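Local structure of VC0179-like protein (Escherichia coli, 4XJ6) at residues M282-D287 with G394-N399; E367-I372 with N390-K395. The protein probably makes the cyclic dinucleotide cyclic GMP-AMP from ATP and GTP, as a bacterial homologue of cyclic GMP-AMP synthase. All blocks are in the same frame, centred on the assembly; numbering follows the deposited sequence.

Contact 1. Residues M282-D287 with G394-N399. With GH3 (3'-deoxy-guanosine-5'-triphosphate), chain D.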
loop_
_atom_site.group_PDB
_atom_site.type_symbol
_atom_site.label_atom_id
_atom_site.label_comp_id
_atom_site.label_asym_id
_atom_site.label_seq_id
_atom_site.Cartn_x
_atom_site.Cartn_y
_atom_site.Cartn_z
ATOM N N MET A 282 -14.289 -1.127 7.284
ATOM C CA MET A 282 -13.364 -1.189 8.411
ATOM C C MET A 282 -12.193 -0.235 8.201
ATOM O O MET A 282 -11.710 0.390 9.150
ATOM C CB MET A 282 -12.854 -2.615 8.618
ATOM C CG MET A 282 -13.880 -3.557 9.237
ATOM S SD MET A 282 -14.682 -2.868 10.701
ATOM C CE MET A 282 -13.269 -2.451 11.721
ATOM N N LYS A 283 -11.742 -0.126 6.956
ATOM C CA LYS A 283 -10.668 0.799 6.618
ATOM C C LYS A 283 -11.151 2.237 6.750
ATOM O O LYS A 283 -10.392 3.120 7.149
ATOM C CB LYS A 283 -10.155 0.536 5.204
ATOM C CG LYS A 283 -9.398 -0.774 5.059
ATOM C CD LYS A 283 -9.148 -1.123 3.601
ATOM C CE LYS A 283 -8.240 -0.108 2.924
ATOM N NZ LYS A 283 -7.920 -0.508 1.523
ATOM N N ALA A 284 -12.418 2.462 6.411
ATOM C CA ALA A 284 -13.044 3.766 6.591
ATOM C C ALA A 284 -13.114 4.111 8.073
ATOM O O ALA A 284 -12.856 5.245 8.468
ATOM C CB ALA A 284 -14.429 3.785 5.970
ATOM N N TRP A 285 -13.464 3.119 8.888
ATOM C CA TRP A 285 -13.494 3.289 10.335
ATOM C C TRP A 285 -12.112 3.654 10.859
ATOM O O TRP A 285 -11.979 4.524 11.719
ATOM C CB TRP A 285 -13.999 2.020 11.026
ATOM C CG TRP A 285 -13.672 1.971 12.491
ATOM C CD1 TRP A 285 -14.382 2.541 13.507
ATOM C CD2 TRP A 285 -12.555 1.314 13.103
ATOM N NE1 TRP A 285 -13.778 2.283 14.712
ATOM C CE2 TRP A 285 -12.654 1.530 14.492
ATOM C CE3 TRP A 285 -11.480 0.565 12.613
ATOM C CZ2 TRP A 285 -11.721 1.025 15.396
ATOM C CZ3 TRP A 285 -10.556 0.064 13.513
ATOM C CH2 TRP A 285 -10.681 0.297 14.886
ATOM N N ARG A 286 -11.088 2.983 10.339
ATOM C CA ARG A 286 -9.711 3.259 10.732
ATOM C C ARG A 286 -9.313 4.682 10.358
ATOM O O ARG A 286 -8.689 5.389 11.147
ATOM C CB ARG A 286 -8.751 2.252 10.086
ATOM C CG ARG A 286 -7.271 2.543 10.346
ATOM C CD ARG A 286 -6.574 3.155 9.135
ATOM N NE ARG A 286 -5.994 2.136 8.264
ATOM C CZ ARG A 286 -6.240 2.029 6.963
ATOM N NH1 ARG A 286 -7.052 2.885 6.365
ATOM N NH2 ARG A 286 -5.666 1.064 6.262
ATOM N N ASP A 287 -9.678 5.090 9.146
ATOM C CA ASP A 287 -9.347 6.425 8.657
ATOM C C ASP A 287 -10.070 7.508 9.449
ATOM O O ASP A 287 -9.580 8.630 9.574
ATOM C CB ASP A 287 -9.681 6.556 7.168
ATOM C CG ASP A 287 -8.800 5.685 6.297
ATOM O OD1 ASP A 287 -7.776 5.188 6.808
ATOM O OD2 ASP A 287 -9.123 5.498 5.105
ATOM N N GLY A 394 -17.113 8.226 10.341
ATOM C CA GLY A 394 -16.947 9.622 9.981
ATOM C C GLY A 394 -18.174 10.148 9.266
ATOM O O GLY A 394 -18.989 9.374 8.764
ATOM N N LYS A 395 -18.312 11.470 9.223
ATOM C CA LYS A 395 -19.422 12.095 8.516
ATOM C C LYS A 395 -19.187 12.038 7.011
ATOM O O LYS A 395 -18.556 12.923 6.436
ATOM C CB LYS A 395 -19.610 13.545 8.974
ATOM C CG LYS A 395 -20.749 14.277 8.277
ATOM C CD LYS A 395 -20.757 15.753 8.637
ATOM C CE LYS A 395 -21.687 16.537 7.725
ATOM N NZ LYS A 395 -21.620 18.002 7.985
ATOM N N ARG A 396 -19.686 10.980 6.385
ATOM C CA ARG A 396 -19.568 10.808 4.943
ATOM C C ARG A 396 -20.956 10.666 4.341
ATOM O O ARG A 396 -21.335 11.398 3.427
ATOM C CB ARG A 396 -18.714 9.585 4.604
ATOM C CG ARG A 396 -17.358 9.543 5.284
ATOM C CD ARG A 396 -16.292 9.082 4.311
ATOM N NE ARG A 396 -15.199 8.391 4.986
ATOM C CZ ARG A 396 -14.067 8.027 4.397
ATOM N NH1 ARG A 396 -13.869 8.295 3.115
ATOM N NH2 ARG A 396 -13.131 7.399 5.093
ATOM N N VAL A 397 -21.707 9.701 4.858
ATOM C CA VAL A 397 -23.121 9.584 4.538
ATOM C C VAL A 397 -23.879 10.620 5.349
ATOM O O VAL A 397 -23.718 10.703 6.566
ATOM C CB VAL A 397 -23.670 8.178 4.840
ATOM C CG1 VAL A 397 -25.180 8.119 4.600
ATOM C CG2 VAL A 397 -22.943 7.148 4.003
ATOM N N THR A 398 -24.702 11.415 4.676
ATOM C CA THR A 398 -25.393 12.514 5.332
ATOM C C THR A 398 -26.903 12.370 5.205
ATOM O O THR A 398 -27.665 13.113 5.827
ATOM C CB THR A 398 -24.956 13.866 4.747
ATOM O OG1 THR A 398 -25.132 13.849 3.325
ATOM C CG2 THR A 398 -23.494 14.138 5.065
ATOM N N ASN A 399 -27.325 11.403 4.398
ATOM C CA ASN A 399 -28.741 11.168 4.157
ATOM C C ASN A 399 -29.351 10.219 5.191
ATOM O O ASN A 399 -29.253 8.996 5.067
ATOM C CB ASN A 399 -28.944 10.618 2.744
ATOM C CG ASN A 399 -30.404 10.590 2.332
ATOM O OD1 ASN A 399 -31.278 11.045 3.069
ATOM N ND2 ASN A 399 -30.673 10.064 1.142
HETATM P PG GH3 D . -4.679 0.933 1.570
HETATM O O1G GH3 D . -4.893 1.413 2.985
HETATM O O2G GH3 D . -3.336 1.382 1.052
HETATM O O3G GH3 D . -5.755 1.504 0.680
HETATM O O3B GH3 D . -4.772 -0.675 1.583
HETATM P PB GH3 D . -3.614 -1.619 0.972
HETATM O O1B GH3 D . -4.203 -2.962 0.616
HETATM O O2B GH3 D . -2.993 -1.025 -0.267
HETATM O O3A GH3 D . -2.551 -1.800 2.173
HETATM P PA GH3 D . -1.059 -1.201 2.123
HETATM O O1A GH3 D . -0.596 -0.920 3.535
HETATM O O2A GH3 D . -0.975 0.040 1.272
HETATM O "O5'" GH3 D . -0.140 -2.351 1.471
HETATM C "C5'" GH3 D . -0.116 -2.568 0.079
HETATM C "C4'" GH3 D . 0.495 -3.932 -0.205
HETATM O "O4'" GH3 D . 1.720 -4.050 0.488
HETATM C "C3'" GH3 D . -0.372 -5.092 0.252
HETATM C "C2'" GH3 D . 0.641 -6.140 0.661
HETATM O "O2'" GH3 D . 0.875 -7.024 -0.411
HETATM C "C1'" GH3 D . 1.911 -5.365 0.969
HETATM N N9 GH3 D . 2.081 -5.297 2.426
HETATM C C8 GH3 D . 1.833 -4.194 3.201
HETATM N N7 GH3 D . 2.106 -4.497 4.492
HETATM C C5 GH3 D . 2.536 -5.782 4.544
HETATM C C6 GH3 D . 2.947 -6.590 5.596
HETATM O O6 GH3 D . 2.960 -6.146 6.742
HETATM N N1 GH3 D . 3.339 -7.887 5.349
HETATM C C2 GH3 D . 3.324 -8.380 4.062
HETATM N N2 GH3 D . 3.706 -9.635 3.830
HETATM N N3 GH3 D . 2.915 -7.572 3.021
HETATM C C4 GH3 D . 2.527 -6.296 3.252
HETATM O O HOH W 1 -14.089 7.120 7.350
HETATM O O HOH W 2 -11.212 6.511 3.928
#

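Contact 2. Residues E367-I372 with N390-K395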
loop_
_atom_site.group_PDB
_atom_site.type_symbol
_atom_site.label_atom_id
_atom_site.label_comp_id
_atom_site.label_asym_id
_atom_site.label_seq_id
_atom_site.Cartn_x
_atom_site.Cartn_y
_atom_site.Cartn_z
ATOM N N GLU A 367 -12.513 -1.972 20.462
ATOM C CA GLU A 367 -13.582 -2.361 21.377
ATOM C C GLU A 367 -14.691 -1.311 21.412
ATOM O O GLU A 367 -15.838 -1.614 21.734
ATOM C CB GLU A 367 -13.022 -2.586 22.781
ATOM C CG GLU A 367 -12.140 -3.825 22.899
ATOM C CD GLU A 367 -11.357 -3.872 24.197
ATOM O OE1 GLU A 367 -11.200 -2.811 24.836
ATOM O OE2 GLU A 367 -10.897 -4.969 24.577
ATOM N N GLY A 368 -14.350 -0.074 21.064
ATOM C CA GLY A 368 -15.325 1.001 21.063
ATOM C C GLY A 368 -16.319 0.922 19.917
ATOM O O GLY A 368 -17.421 1.460 20.009
ATOM N N LEU A 369 -15.927 0.249 18.839
ATOM C CA LEU A 369 -16.745 0.187 17.630
ATOM C C LEU A 369 -18.096 -0.497 17.832
ATOM O O LEU A 369 -19.125 0.026 17.403
ATOM C CB LEU A 369 -15.986 -0.529 16.512
ATOM C CG LEU A 369 -16.766 -0.694 15.205
ATOM C CD1 LEU A 369 -17.266 0.655 14.690
ATOM C CD2 LEU A 369 -15.929 -1.401 14.147
ATOM N N TYR A 370 -18.088 -1.665 18.467
ATOM C CA TYR A 370 -19.303 -2.458 18.646
ATOM C C TYR A 370 -20.383 -1.686 19.397
ATOM O O TYR A 370 -21.573 -1.828 19.110
ATOM C CB TYR A 370 -18.981 -3.761 19.382
ATOM C CG TYR A 370 -20.146 -4.723 19.481
ATOM C CD1 TYR A 370 -20.823 -5.147 18.345
ATOM C CD2 TYR A 370 -20.554 -5.222 20.709
ATOM C CE1 TYR A 370 -21.883 -6.028 18.430
ATOM C CE2 TYR A 370 -21.611 -6.107 20.807
ATOM C CZ TYR A 370 -22.272 -6.508 19.662
ATOM O OH TYR A 370 -23.328 -7.387 19.752
ATOM N N GLY A 371 -19.963 -0.861 20.350
ATOM C CA GLY A 371 -20.893 -0.063 21.127
ATOM C C GLY A 371 -21.552 1.023 20.306
ATOM O O GLY A 371 -22.722 1.346 20.503
ATOM N N ILE A 372 -20.788 1.585 19.377
ATOM C CA ILE A 372 -21.282 2.640 18.506
ATOM C C ILE A 372 -22.364 2.120 17.558
ATOM O O ILE A 372 -23.402 2.757 17.371
ATOM C CB ILE A 372 -20.131 3.261 17.690
ATOM C CG1 ILE A 372 -19.193 4.047 18.610
ATOM C CG2 ILE A 372 -20.677 4.137 16.572
ATOM C CD1 ILE A 372 -17.925 4.508 17.932
ATOM N N ASN A 390 -22.036 7.560 12.424
ATOM C CA ASN A 390 -21.027 8.383 11.765
ATOM C C ASN A 390 -19.894 8.756 12.713
ATOM O O ASN A 390 -18.925 9.396 12.309
ATOM C CB ASN A 390 -21.659 9.648 11.181
ATOM C CG ASN A 390 -22.262 9.417 9.810
ATOM O OD1 ASN A 390 -22.245 8.301 9.290
ATOM N ND2 ASN A 390 -22.803 10.476 9.215
ATOM N N GLU A 391 -20.019 8.364 13.975
ATOM C CA GLU A 391 -18.910 8.512 14.908
ATOM C C GLU A 391 -17.897 7.409 14.646
ATOM O O GLU A 391 -16.728 7.520 15.011
ATOM C CB GLU A 391 -19.393 8.465 16.356
ATOM C CG GLU A 391 -20.262 9.642 16.758
ATOM C CD GLU A 391 -20.770 9.530 18.178
ATOM O OE1 GLU A 391 -20.108 8.857 18.993
ATOM O OE2 GLU A 391 -21.836 10.110 18.479
ATOM N N ALA A 392 -18.363 6.347 13.997
ATOM C CA ALA A 392 -17.520 5.207 13.673
ATOM C C ALA A 392 -16.849 5.370 12.312
ATOM O O ALA A 392 -15.645 5.150 12.175
ATOM C CB ALA A 392 -18.339 3.929 13.707
ATOM N N PHE A 393 -17.630 5.762 11.310
ATOM C CA PHE A 393 -17.134 5.827 9.938
ATOM C C PHE A 393 -16.879 7.255 9.464
ATOM O O PHE A 393 -16.479 7.470 8.319
ATOM C CB PHE A 393 -18.123 5.141 8.989
ATOM C CG PHE A 393 -18.468 3.733 9.386
ATOM C CD1 PHE A 393 -17.569 2.702 9.174
ATOM C CD2 PHE A 393 -19.693 3.440 9.963
ATOM C CE1 PHE A 393 -17.880 1.408 9.534
ATOM C CE2 PHE A 393 -20.009 2.145 10.325
ATOM C CZ PHE A 393 -19.101 1.128 10.109
ATOM N N GLY A 394 -17.113 8.226 10.341
ATOM C CA GLY A 394 -16.947 9.622 9.981
ATOM C C GLY A 394 -18.174 10.148 9.266
ATOM O O GLY A 394 -18.989 9.374 8.764
ATOM N N LYS A 395 -18.312 11.470 9.223
ATOM C CA LYS A 395 -19.422 12.095 8.516
ATOM C C LYS A 395 -19.187 12.038 7.011
ATOM O O LYS A 395 -18.556 12.923 6.436
ATOM C CB LYS A 395 -19.610 13.545 8.974
ATOM C CG LYS A 395 -20.749 14.277 8.277
ATOM C CD LYS A 395 -20.757 15.753 8.637
ATOM C CE LYS A 395 -21.687 16.537 7.725
ATOM N NZ LYS A 395 -21.620 18.002 7.985
#

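Contact 1. Residues M282-D287 with G394-N399
Arg396 reaches out of the loop after helix 382-393 and lays its guanidinium group beside Ala284 and Asp287 of helix 274-289. Its CB already points toward that helix. CG stands anti to the carbonyl carbon (chi1 -52°), and a bend at chi2 (-138°) carries the rest of the chain across. Along the way the side chain touches Lys19 and Leu20 of helix 16-20, and Phe122. Arg396 NE lies 2.9 Å from water 1. NH1 is hydrogen-bonded to the backbone O of Arg120. Arg396 NH2 comes nearest to the helix and stands 3.9 Å from Ala284 CB. Ala284 CA approaches the guanidinium obliquely, whereas Asp287 CB lies at its edge, 4.1 Å from Arg396 NH2.

The polar link to the helix runs through water. Arg396 NH2 gives hydrogen bonds to two waters. Water 1 donates to Ala284 O and water 2 to Asp287 OD2. Most of these bonds are modelled very short, so the water positions are somewhat doubtful. Asp287 OD2 itself is 4.4 Å from Arg396 NH2, beyond a salt bridge.

Asp287 OD1 pairs with Arg286 NH1, again modelled very short. Arg286 NH2, whose position is less certain, makes a weak hydrogen bond to O1G of the bound 3'-deoxy-guanosine-5'-triphosphate, and Lys283 NZ bonds to its O3G at 3.1 Å and its O3B at 3.2 Å. The C-terminal loop thus stands behind a helix whose basic residues hold the gamma-phosphate end of the nucleotide in the ligand pocket of this cyclic GMP-AMP synthase-like enzyme.

Contact 2. Residues E367-I372 with N390-K395
Leu369 is the first residue of 367-372 to touch 390-395. Its CB does not point straight at the partner, but the end of the side chain comes nearer. CG is anti to the backbone N (chi1 178°), and Leu369 CD1 meets Ala392 CB at 3.6 Å. The same leucine also packs against Met282 and Trp285 of helix 274-289, and against Ala326 of helix 318-335.

One turn later comes Ile372, which carries the largest share of the contact and points its CB toward the partner. Ile372 CG2, anti to the backbone N, touches Ala392 CB at 3.7 Å. The other arm of Ile372 ends in CD1, 4.4 Å from Glu391 O. The alanine methyl is therefore met by two branched side chains, three residues apart on one helix. These side-chain touches on Ala392, which carry the contact, are apolar.

Gln289 NE2 of helix 274-289 donates to the carbonyl oxygens of both Glu391 and Ala392, just where helix 382-393 ends. Gly394 then leaves helical geometry with positive phi (83°). The two segments belong to successive helices, 357-377 and 382-393, and here run in broadly opposite directions. They form a helical hairpin in the C-terminal domain.

From the N terminus, helix 274-289 comes first and supplies 282-287. The chain then runs through several helices and no strand before 394-399 returns to it, so contact 1 closes a long, mostly helical loop of the C-terminal domain. Contact 2 closes a much shorter one, between 367-372 and 390-395, that falls within the longer span. Both end on the same part of the chain and share Gly394 and Lys395. Trp285 joins them directly: its CD1 lies 3.2 Å from Ala392 O. Asn390 ND2 probably bonds Val397 O at 2.8 Å. Together they tie the C-terminal hairpin and the tail after it to the nucleotide-holding helix.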